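Local coordinates for hypoxanthine phosphoribosyltransferase (Bacillus anthracis, PDB 4QYI), which probably catalyses the transfer of a phosphoribosyl group from phosphoribosyl pyrophosphate to hypoxanthine or guanine in purine salvage, at residues A[18-21]-A[22-25]; A[50-53]-A[54-58]; A[84-87]-A[88-91]. All coordinates share one frame; numbering follows the deposited sequence.

Contact 1. Residues A[18-21]-A[22-25]; sequences LQEK and VKEL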
ATOM      1  N   LEU A  18      -9.440  -5.190  14.566  1.00 67.01           N
ATOM      2  CA  LEU A  18      -9.239  -4.886  13.159  1.00 66.33           C
ATOM      3  C   LEU A  18      -9.035  -6.163  12.375  1.00 66.76           C
ATOM      4  O   LEU A  18      -9.669  -6.350  11.349  1.00 66.47           O
ATOM      5  CB  LEU A  18      -8.048  -3.964  12.961  1.00 62.28           C
ATOM      6  CG  LEU A  18      -8.287  -2.545  13.438  1.00 62.72           C
ATOM      7  CD1 LEU A  18      -6.997  -1.752  13.579  1.00 61.69           C
ATOM      8  CD2 LEU A  18      -9.231  -1.879  12.461  1.00 63.07           C
ATOM      9  N   GLN A  19      -8.179  -7.050  12.866  1.00 67.45           N
ATOM     10  CA  GLN A  19      -7.931  -8.305  12.162  1.00 71.77           C
ATOM     11  C   GLN A  19      -9.205  -9.141  12.011  1.00 68.39           C
ATOM     12  O   GLN A  19      -9.457  -9.695  10.944  1.00 64.93           O
ATOM     13  CB  GLN A  19      -6.859  -9.121  12.870  1.00 80.01           C
ATOM     14  CG  GLN A  19      -6.417 -10.373  12.131  1.00 86.83           C
ATOM     15  CD  GLN A  19      -5.723 -11.368  13.052  1.00 98.87           C
ATOM     16  OE1 GLN A  19      -5.717 -12.575  12.797  1.00103.40           O
ATOM     17  NE2 GLN A  19      -5.121 -10.861  14.126  1.00104.69           N
ATOM     18  N   GLU A  20     -10.001  -9.249  13.069  1.00 68.12           N
ATOM     19  CA  GLU A  20     -11.255 -10.006  12.971  1.00 70.24           C
ATOM     20  C   GLU A  20     -12.225  -9.375  11.954  1.00 66.15           C
ATOM     21  O   GLU A  20     -12.827 -10.069  11.133  1.00 61.09           O
ATOM     22  CB  GLU A  20     -11.945 -10.142  14.335  1.00 76.82           C
ATOM     23  CG  GLU A  20     -11.279 -11.174  15.220  1.00 87.29           C
ATOM     24  CD  GLU A  20     -11.317 -12.542  14.579  1.00 94.68           C
ATOM     25  OE1 GLU A  20     -10.223 -13.102  14.435  1.00101.38           O
ATOM     26  OE2 GLU A  20     -12.399 -13.019  14.148  1.00102.75           O
ATOM     27  N   LYS A  21     -12.384  -8.062  12.021  1.00 63.93           N
ATOM     28  CA  LYS A  21     -13.317  -7.397  11.119  1.00 63.85           C
ATOM     29  C   LYS A  21     -12.889  -7.488   9.658  1.00 59.11           C
ATOM     30  O   LYS A  21     -13.714  -7.684   8.781  1.00 56.42           O
ATOM     31  CB  LYS A  21     -13.506  -5.934  11.501  1.00 65.66           C
ATOM     32  CG  LYS A  21     -14.562  -5.248  10.649  1.00 66.13           C
ATOM     33  CD  LYS A  21     -15.910  -5.908  10.799  1.00 68.92           C
ATOM     34  CE  LYS A  21     -16.483  -5.647  12.171  1.00 73.20           C
ATOM     35  NZ  LYS A  21     -17.766  -6.366  12.356  1.00 77.40           N
ATOM     36  N   VAL A  22     -11.597  -7.343   9.409  1.00 57.99           N
ATOM     37  CA  VAL A  22     -11.092  -7.435   8.061  1.00 58.88           C
ATOM     38  C   VAL A  22     -11.395  -8.824   7.507  1.00 59.09           C
ATOM     39  O   VAL A  22     -11.827  -8.947   6.364  1.00 59.11           O
ATOM     40  CB  VAL A  22      -9.605  -7.026   8.001  1.00 60.66           C
ATOM     41  CG1 VAL A  22      -9.031  -7.216   6.613  1.00 63.01           C
ATOM     42  CG2 VAL A  22      -9.471  -5.556   8.415  1.00 61.64           C
ATOM     43  N   LYS A  23     -11.188  -9.866   8.309  1.00 60.59           N
ATOM     44  CA  LYS A  23     -11.477 -11.239   7.874  1.00 61.25           C
ATOM     45  C   LYS A  23     -12.954 -11.381   7.486  1.00 60.75           C
ATOM     46  O   LYS A  23     -13.304 -12.062   6.529  1.00 58.18           O
ATOM     47  CB  LYS A  23     -11.209 -12.240   9.010  1.00 66.49           C
ATOM     48  CG  LYS A  23      -9.777 -12.452   9.490  1.00 69.81           C
ATOM     49  CD  LYS A  23      -9.804 -13.479  10.612  1.00 74.74           C
ATOM     50  CE  LYS A  23      -8.483 -13.538  11.345  1.00 77.64           C
ATOM     51  NZ  LYS A  23      -8.497 -14.468  12.515  1.00 81.95           N
ATOM     52  N   GLU A  24     -13.812 -10.775   8.283  1.00 61.94           N
ATOM     53  CA  GLU A  24     -15.240 -10.823   8.043  1.00 64.16           C
ATOM     54  C   GLU A  24     -15.653 -10.089   6.765  1.00 62.53           C
ATOM     55  O   GLU A  24     -16.508 -10.562   6.016  1.00 62.35           O
ATOM     56  CB  GLU A  24     -15.959 -10.256   9.256  1.00 71.14           C
ATOM     57  CG  GLU A  24     -17.435  -9.909   9.023  1.00 77.13           C
ATOM     58  CD  GLU A  24     -18.130  -9.498  10.304  1.00 89.39           C
ATOM     59  OE1 GLU A  24     -19.379  -9.481  10.306  1.00100.27           O
ATOM     60  OE2 GLU A  24     -17.432  -9.199  11.305  1.00 93.77           O
ATOM     61  N   LEU A  25     -15.046  -8.934   6.506  1.00 57.41           N
ATOM     62  CA  LEU A  25     -15.349  -8.200   5.277  1.00 56.82           C
ATOM     63  C   LEU A  25     -14.917  -9.006   4.056  1.00 54.51           C
ATOM     64  O   LEU A  25     -15.608  -9.031   3.043  1.00 51.99           O
ATOM     65  CB  LEU A  25     -14.657  -6.842   5.265  1.00 54.91           C
ATOM     66  CG  LEU A  25     -15.184  -5.847   6.291  1.00 56.61           C
ATOM     67  CD1 LEU A  25     -14.364  -4.574   6.242  1.00 56.15           C
ATOM     68  CD2 LEU A  25     -16.665  -5.551   6.105  1.00 57.69           C
TER

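Contact 2. Residues A[50-53]-A[54-58]; sequences FAAD and LIRHI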
ATOM      1  N   PHE A  50      -5.119  -1.361   5.176  1.00 50.23           N
ATOM      2  CA  PHE A  50      -6.374  -2.099   5.100  1.00 50.25           C
ATOM      3  C   PHE A  50      -6.413  -2.991   3.859  1.00 48.67           C
ATOM      4  O   PHE A  50      -6.805  -4.167   3.924  1.00 50.14           O
ATOM      5  CB  PHE A  50      -7.498  -1.084   5.109  1.00 49.98           C
ATOM      6  CG  PHE A  50      -8.876  -1.651   4.923  1.00 50.35           C
ATOM      7  CD1 PHE A  50      -9.282  -2.785   5.593  1.00 50.01           C
ATOM      8  CD2 PHE A  50      -9.824  -0.936   4.177  1.00 47.67           C
ATOM      9  CE1 PHE A  50     -10.566  -3.262   5.453  1.00 50.19           C
ATOM     10  CE2 PHE A  50     -11.114  -1.413   4.035  1.00 48.97           C
ATOM     11  CZ  PHE A  50     -11.479  -2.585   4.673  1.00 49.48           C
ATOM     12  N   ALA A  51      -5.976  -2.450   2.737  1.00 47.96           N
ATOM     13  CA  ALA A  51      -6.004  -3.195   1.474  1.00 47.85           C
ATOM     14  C   ALA A  51      -5.075  -4.375   1.531  1.00 48.25           C
ATOM     15  O   ALA A  51      -5.451  -5.463   1.104  1.00 46.14           O
ATOM     16  CB  ALA A  51      -5.648  -2.309   0.291  1.00 48.82           C
ATOM     17  N   ALA A  52      -3.869  -4.157   2.048  1.00 48.31           N
ATOM     18  CA  ALA A  52      -2.897  -5.232   2.161  1.00 50.63           C
ATOM     19  C   ALA A  52      -3.490  -6.382   2.996  1.00 51.28           C
ATOM     20  O   ALA A  52      -3.368  -7.536   2.623  1.00 51.46           O
ATOM     21  CB  ALA A  52      -1.603  -4.728   2.796  1.00 51.02           C
ATOM     22  N   ASP A  53      -4.159  -6.057   4.104  1.00 53.89           N
ATOM     23  CA  ASP A  53      -4.732  -7.092   4.962  1.00 56.63           C
ATOM     24  C   ASP A  53      -5.976  -7.731   4.357  1.00 57.26           C
ATOM     25  O   ASP A  53      -6.147  -8.948   4.416  1.00 55.40           O
ATOM     26  CB  ASP A  53      -5.099  -6.535   6.338  1.00 59.64           C
ATOM     27  CG  ASP A  53      -3.882  -6.191   7.185  1.00 61.26           C
ATOM     28  OD1 ASP A  53      -2.731  -6.550   6.828  1.00 57.15           O
ATOM     29  OD2 ASP A  53      -4.102  -5.570   8.239  1.00 65.33           O
ATOM     30  N   LEU A  54      -6.846  -6.912   3.774  1.00 52.79           N
ATOM     31  CA  LEU A  54      -8.081  -7.419   3.191  1.00 52.93           C
ATOM     32  C   LEU A  54      -7.846  -8.421   2.066  1.00 51.27           C
ATOM     33  O   LEU A  54      -8.431  -9.517   2.048  1.00 49.99           O
ATOM     34  CB  LEU A  54      -8.891  -6.254   2.632  1.00 50.99           C
ATOM     35  CG  LEU A  54     -10.259  -6.597   2.017  1.00 50.43           C
ATOM     36  CD1 LEU A  54     -11.234  -7.018   3.104  1.00 52.08           C
ATOM     37  CD2 LEU A  54     -10.793  -5.388   1.263  1.00 48.97           C
ATOM     38  N   ILE A  55      -6.993  -8.064   1.119  1.00 50.25           N
ATOM     39  CA  ILE A  55      -6.794  -8.956  -0.026  1.00 50.83           C
ATOM     40  C   ILE A  55      -6.183 -10.305   0.310  1.00 50.40           C
ATOM     41  O   ILE A  55      -6.439 -11.299  -0.389  1.00 49.31           O
ATOM     42  CB  ILE A  55      -6.029  -8.286  -1.183  1.00 49.80           C
ATOM     43  CG1 ILE A  55      -4.561  -8.040  -0.820  1.00 50.69           C
ATOM     44  CG2 ILE A  55      -6.760  -7.006  -1.601  1.00 50.47           C
ATOM     45  CD1 ILE A  55      -3.770  -7.444  -1.969  1.00 50.72           C
ATOM     46  N   ARG A  56      -5.411 -10.360   1.385  1.00 52.91           N
ATOM     47  CA  ARG A  56      -4.785 -11.604   1.804  1.00 55.28           C
ATOM     48  C   ARG A  56      -5.777 -12.634   2.361  1.00 57.37           C
ATOM     49  O   ARG A  56      -5.426 -13.791   2.520  1.00 56.14           O
ATOM     50  CB  ARG A  56      -3.627 -11.344   2.765  1.00 56.78           C
ATOM     51  CG  ARG A  56      -2.400 -10.850   2.026  1.00 55.81           C
ATOM     52  CD  ARG A  56      -1.224 -10.656   2.943  1.00 55.90           C
ATOM     53  NE  ARG A  56      -1.381  -9.452   3.734  1.00 56.81           N
ATOM     54  CZ  ARG A  56      -0.494  -8.996   4.607  1.00 57.00           C
ATOM     55  NH1 ARG A  56       0.628  -9.679   4.843  1.00 58.15           N
ATOM     56  NH2 ARG A  56      -0.741  -7.863   5.253  1.00 54.83           N
ATOM     57  N   HIS A  57      -6.996 -12.193   2.658  1.00 57.37           N
ATOM     58  CA  HIS A  57      -8.058 -13.078   3.112  1.00 60.28           C
ATOM     59  C   HIS A  57      -9.015 -13.417   1.984  1.00 58.12           C
ATOM     60  O   HIS A  57      -9.869 -14.274   2.154  1.00 61.92           O
ATOM     61  CB  HIS A  57      -8.837 -12.470   4.272  1.00 61.89           C
ATOM     62  CG  HIS A  57      -8.062 -12.461   5.552  1.00 63.45           C
ATOM     63  ND1 HIS A  57      -7.581 -11.311   6.136  1.00 66.27           N
ATOM     64  CD2 HIS A  57      -7.633 -13.483   6.329  1.00 65.90           C
ATOM     65  CE1 HIS A  57      -6.911 -11.624   7.231  1.00 65.54           C
ATOM     66  NE2 HIS A  57      -6.927 -12.934   7.369  1.00 67.06           N
ATOM     67  N   ILE A  58      -8.873 -12.763   0.832  1.00 54.49           N
ATOM     68  CA  ILE A  58      -9.743 -13.060  -0.303  1.00 53.75           C
ATOM     69  C   ILE A  58      -9.085 -14.140  -1.144  1.00 53.44           C
ATOM     70  O   ILE A  58      -7.973 -13.970  -1.647  1.00 53.62           O
ATOM     71  CB  ILE A  58     -10.027 -11.800  -1.143  1.00 52.80           C
ATOM     72  CG1 ILE A  58     -10.821 -10.807  -0.297  1.00 54.56           C
ATOM     73  CG2 ILE A  58     -10.811 -12.160  -2.396  1.00 52.60           C
ATOM     74  CD1 ILE A  58     -10.938  -9.429  -0.923  1.00 54.27           C
TER

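Contact 3. Residues A[84-87]-A[88-91]; sequences LLKD and IDVN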
ATOM      1  N   LEU A  84      -7.630  14.110 -10.169  0.50 42.45           N
ATOM      2  CA  LEU A  84      -6.986  12.806 -10.235  0.50 40.87           C
ATOM      3  C   LEU A  84      -5.499  13.008 -10.366  0.50 40.77           C
ATOM      4  O   LEU A  84      -5.031  13.584 -11.346  0.50 43.96           O
ATOM      5  CB  LEU A  84      -7.440  11.979 -11.431  0.50 41.23           C
ATOM      6  CG  LEU A  84      -8.912  11.638 -11.424  0.50 40.96           C
ATOM      7  CD1 LEU A  84      -9.209  10.677 -12.583  0.50 41.70           C
ATOM      8  CD2 LEU A  84      -9.233  11.017 -10.085  0.50 41.78           C
ATOM      9  N   LEU A  85      -4.749  12.559  -9.380  1.00 40.32           N
ATOM     10  CA  LEU A  85      -3.295  12.655  -9.429  1.00 41.76           C
ATOM     11  C   LEU A  85      -2.692  11.439 -10.078  1.00 41.16           C
ATOM     12  O   LEU A  85      -1.660  11.536 -10.729  1.00 39.14           O
ATOM     13  CB  LEU A  85      -2.700  12.773  -8.020  1.00 46.26           C
ATOM     14  CG  LEU A  85      -3.052  14.037  -7.245  1.00 51.64           C
ATOM     15  CD1 LEU A  85      -2.446  14.002  -5.835  1.00 55.34           C
ATOM     16  CD2 LEU A  85      -2.553  15.247  -8.006  1.00 50.37           C
ATOM     17  N   LYS A  86      -3.311  10.285  -9.858  1.00 41.16           N
ATOM     18  CA  LYS A  86      -2.859   9.041 -10.453  1.00 43.08           C
ATOM     19  C   LYS A  86      -4.097   8.242 -10.763  1.00 41.15           C
ATOM     20  O   LYS A  86      -4.846   7.852  -9.870  1.00 39.41           O
ATOM     21  CB  LYS A  86      -1.943   8.241  -9.503  1.00 48.95           C
ATOM     22  CG  LYS A  86      -1.464   6.887 -10.067  1.00 56.04           C
ATOM     23  CD  LYS A  86      -0.517   7.063 -11.252  1.00 59.06           C
ATOM     24  CE  LYS A  86      -0.028   5.722 -11.812  1.00 59.32           C
ATOM     25  NZ  LYS A  86      -1.089   4.893 -12.497  1.00 53.25           N
ATOM     26  N   ASP A  87      -4.288   7.974 -12.048  1.00 40.12           N
ATOM     27  CA  ASP A  87      -5.410   7.226 -12.524  1.00 39.91           C
ATOM     28  C   ASP A  87      -5.016   5.737 -12.558  1.00 40.30           C
ATOM     29  O   ASP A  87      -3.857   5.393 -12.395  1.00 39.70           O
ATOM     30  CB  ASP A  87      -5.731   7.705 -13.932  1.00 41.48           C
ATOM     31  CG  ASP A  87      -7.144   7.381 -14.375  1.00 43.36           C
ATOM     32  OD1 ASP A  87      -7.899   6.732 -13.621  1.00 45.65           O
ATOM     33  OD2 ASP A  87      -7.530   7.882 -15.463  1.00 42.06           O
ATOM     34  N   ILE A  88      -5.975   4.862 -12.774  1.00 38.47           N
ATOM     35  CA  ILE A  88      -5.650   3.450 -12.793  1.00 42.59           C
ATOM     36  C   ILE A  88      -4.954   3.013 -14.079  1.00 41.48           C
ATOM     37  O   ILE A  88      -5.185   3.568 -15.157  1.00 41.84           O
ATOM     38  CB  ILE A  88      -6.890   2.583 -12.553  1.00 42.83           C
ATOM     39  CG1 ILE A  88      -7.963   2.855 -13.601  1.00 46.63           C
ATOM     40  CG2 ILE A  88      -7.464   2.843 -11.164  1.00 44.99           C
ATOM     41  CD1 ILE A  88      -9.068   1.808 -13.575  1.00 50.14           C
ATOM     42  N   ASP A  89      -4.138   1.980 -13.949  1.00 40.84           N
ATOM     43  CA  ASP A  89      -3.441   1.381 -15.063  1.00 40.54           C
ATOM     44  C   ASP A  89      -4.159   0.143 -15.561  1.00 42.20           C
ATOM     45  O   ASP A  89      -4.061  -0.178 -16.721  1.00 43.69           O
ATOM     46  CB  ASP A  89      -2.073   0.882 -14.605  1.00 42.22           C
ATOM     47  CG  ASP A  89      -1.228   1.980 -14.050  1.00 44.79           C
ATOM     48  OD1 ASP A  89      -1.086   2.986 -14.751  1.00 42.88           O
ATOM     49  OD2 ASP A  89      -0.705   1.828 -12.925  1.00 48.25           O
ATOM     50  N   VAL A  90      -4.835  -0.573 -14.676  1.00 43.38           N
ATOM     51  CA  VAL A  90      -5.473  -1.834 -15.064  1.00 43.68           C
ATOM     52  C   VAL A  90      -6.782  -1.660 -15.778  1.00 43.15           C
ATOM     53  O   VAL A  90      -7.459  -0.640 -15.660  1.00 40.84           O
ATOM     54  CB  VAL A  90      -5.719  -2.749 -13.863  1.00 47.17           C
ATOM     55  CG1 VAL A  90      -4.402  -3.148 -13.229  1.00 47.89           C
ATOM     56  CG2 VAL A  90      -6.643  -2.081 -12.838  1.00 47.41           C
ATOM     57  N   ASN A  91      -7.128  -2.682 -16.545  1.00 42.95           N
ATOM     58  CA  ASN A  91      -8.375  -2.715 -17.265  1.00 44.47           C
ATOM     59  C   ASN A  91      -9.527  -3.168 -16.376  1.00 44.76           C
ATOM     60  O   ASN A  91      -9.516  -4.286 -15.884  1.00 45.11           O
ATOM     61  CB  ASN A  91      -8.252  -3.715 -18.418  1.00 45.61           C
ATOM     62  CG  ASN A  91      -9.540  -3.868 -19.190  1.00 47.80           C
ATOM     63  OD1 ASN A  91     -10.402  -2.991 -19.172  1.00 47.92           O
ATOM     64  ND2 ASN A  91      -9.707  -5.022 -19.809  1.00 45.75           N
TER

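Contact 1. Residues A[18-21]-A[22-25]
Lys-21, Lys-23 and Val-22 carry most of this contact, two turns of the amphipathic helix 15-32 that packs over one side of the phosphoribosyltransferase fold. The backbone follows the alpha-helical i to i+4 pattern, with the N of Val-22 2.9 Å from the O of Leu-18 and the N of Leu-25 bonded in the same way to the O of Lys-21. On this frame two salt bridges are built, each joining residues three apart.

In the first, Lys-21 sends its ammonium forward to Glu-24. Its CG lies opposite the backbone N (chi1 -175°), and bends at chi2 and chi3 fold the chain along the helix, where it runs beside the glutamate and points the same way. Lys-21 NZ stands 3.0 Å from Glu-24 OE2 and reaches it from above the carboxylate plane, with Lys-21 CD 3.7 Å from the same oxygen. Lysine suits the site because its long side chain also touches Phe-148 of strand 145-149 while NZ reaches Glu-24.

Val-22 belongs to the inward face. Its CG2 sits 3.0 Å from the O of Leu-18, close against the preceding turn, and the branched, compact side chain meets Phe-50, Leu-54 and Tyr-158; Leu-18 and Leu-25 continue this apolar stripe.

Lys-23 reaches backward instead. Its CG passes 3.1 Å from the O of Gln-19, and the extended chain then crosses the side chains of Gln-19 and Glu-20 at a slant. Lys-23 CE lies 3.3 Å from Gln-19 OE1, so the amide oxygen flanks the end of the lysine. The ammonium is held by the bent Glu-20: Lys-23 NZ meets Glu-20 OE1 at 2.9 Å, on the syn side of the carboxylate.

Contact 2. Residues A[50-53]-A[54-58]
Near the C-terminal end of helix 48-55, the connecting helix of the beta-alpha-beta unit formed with strands 38-43 and 62-71, side chains fold back onto the backbone carbonyls. Regular i to i+4 bonds run from the N of Leu-54 to the O of Phe-50 (2.7 Å) and from the N of Ile-55 to the O of Ala-51; the chain leaves through a type I turn, Ile-55 to Ile-58. Arg-56 uses its side chain to occupy the carbonyl of Ala-52. Its chain bends at chi3 (-75°), and Arg-56 NE bonds the O of Ala-52 at 3.0 Å from above the carbonyl plane. The same guanidinium meets the aspartate with Arg-56 NH2 2.9 Å from Asp-53 OD1, in a salt bridge whose hydrogen bond is weak; the two flat groups are turned 32° from each other.

Asp-53 OD2 is hydrogen-bonded to Tyr-158 OH and also forms a salt bridge with a basic side chain of the neighbouring subunit, while Arg-56 NH1 pairs with an acidic one there. This helix end thus belongs to the dimer interface. Inside, Phe-50 CE1 approaches Leu-54 CB at 4.4 Å, and both large apolar residues lean on Val-100 and Cys-128 of the central sheet. His-57 adds a weak hydrogen bond, His-57 ND1 to Asp-53 O at 3.3 Å.

Contact 3. Residues A[84-87]-A[88-91]
Lys-86 and Asp-89 meet at about a right angle along a fairly extended piece of surface chain. Lys-86 NZ lies 3.0 Å from Asp-89 OD1, which it reaches from above the carboxylate plane, and 3.1 Å from Asp-89 OD2, a weaker bond. Lys-86 NZ also donates to the O of Asp-87 at 2.8 Å, so one long, flexible side chain ties together a backbone carbonyl and a carboxylate. Kinks at chi2 and chi4 (67° and 69°) curl it over the main chain to do this. Asp-87 folds its short side chain forward: Asp-87 OD1 lies 2.8 Å from Ile-88 N and accepts its hydrogen, again from above the carboxylate plane.

Around this first shell, His-116 NE2 of helix 108-118 bonds Asp-87 OD1, and Asp-65 OD2 accepts the backbone N-H groups of Asp-89 and Val-90. Asp-89 OD2 also has a basic partner on the neighbouring subunit. The apolar side chain of Ile-88 packs against Ile-41 and Phe-117. Where strand 82-84, outermost in the sheet of this chain, gives way to the loop leading to strand 96-101, two successive residues, Leu-85 and Lys-86, are set opposite the single residue Ser-68 and bond to its backbone, a classic beta bulge.

How the contacts relate
Contacts 1 and 2 are neighbours, with centres about 9 Å apart, and pack helix 15-32 onto helix 48-55: Val-22 CG1 lies 3.6 Å from Leu-54 CA, and Leu-25 CD1 is 3.8 Å from Phe-50 CZ. Contact 2 is the buried one; contact 1 is partly buried, and its ion pairs are formed within one helix, among partly exposed and exposed residues. Contact 3 is a surface loop, its centre about 27 Å from that of contact 1, on the opposite side of the chain's centre. All three include a lysine or arginine paired with a carboxylate three residues away, but only in contacts 2 and 3 do such groups also pair with the neighbouring subunit.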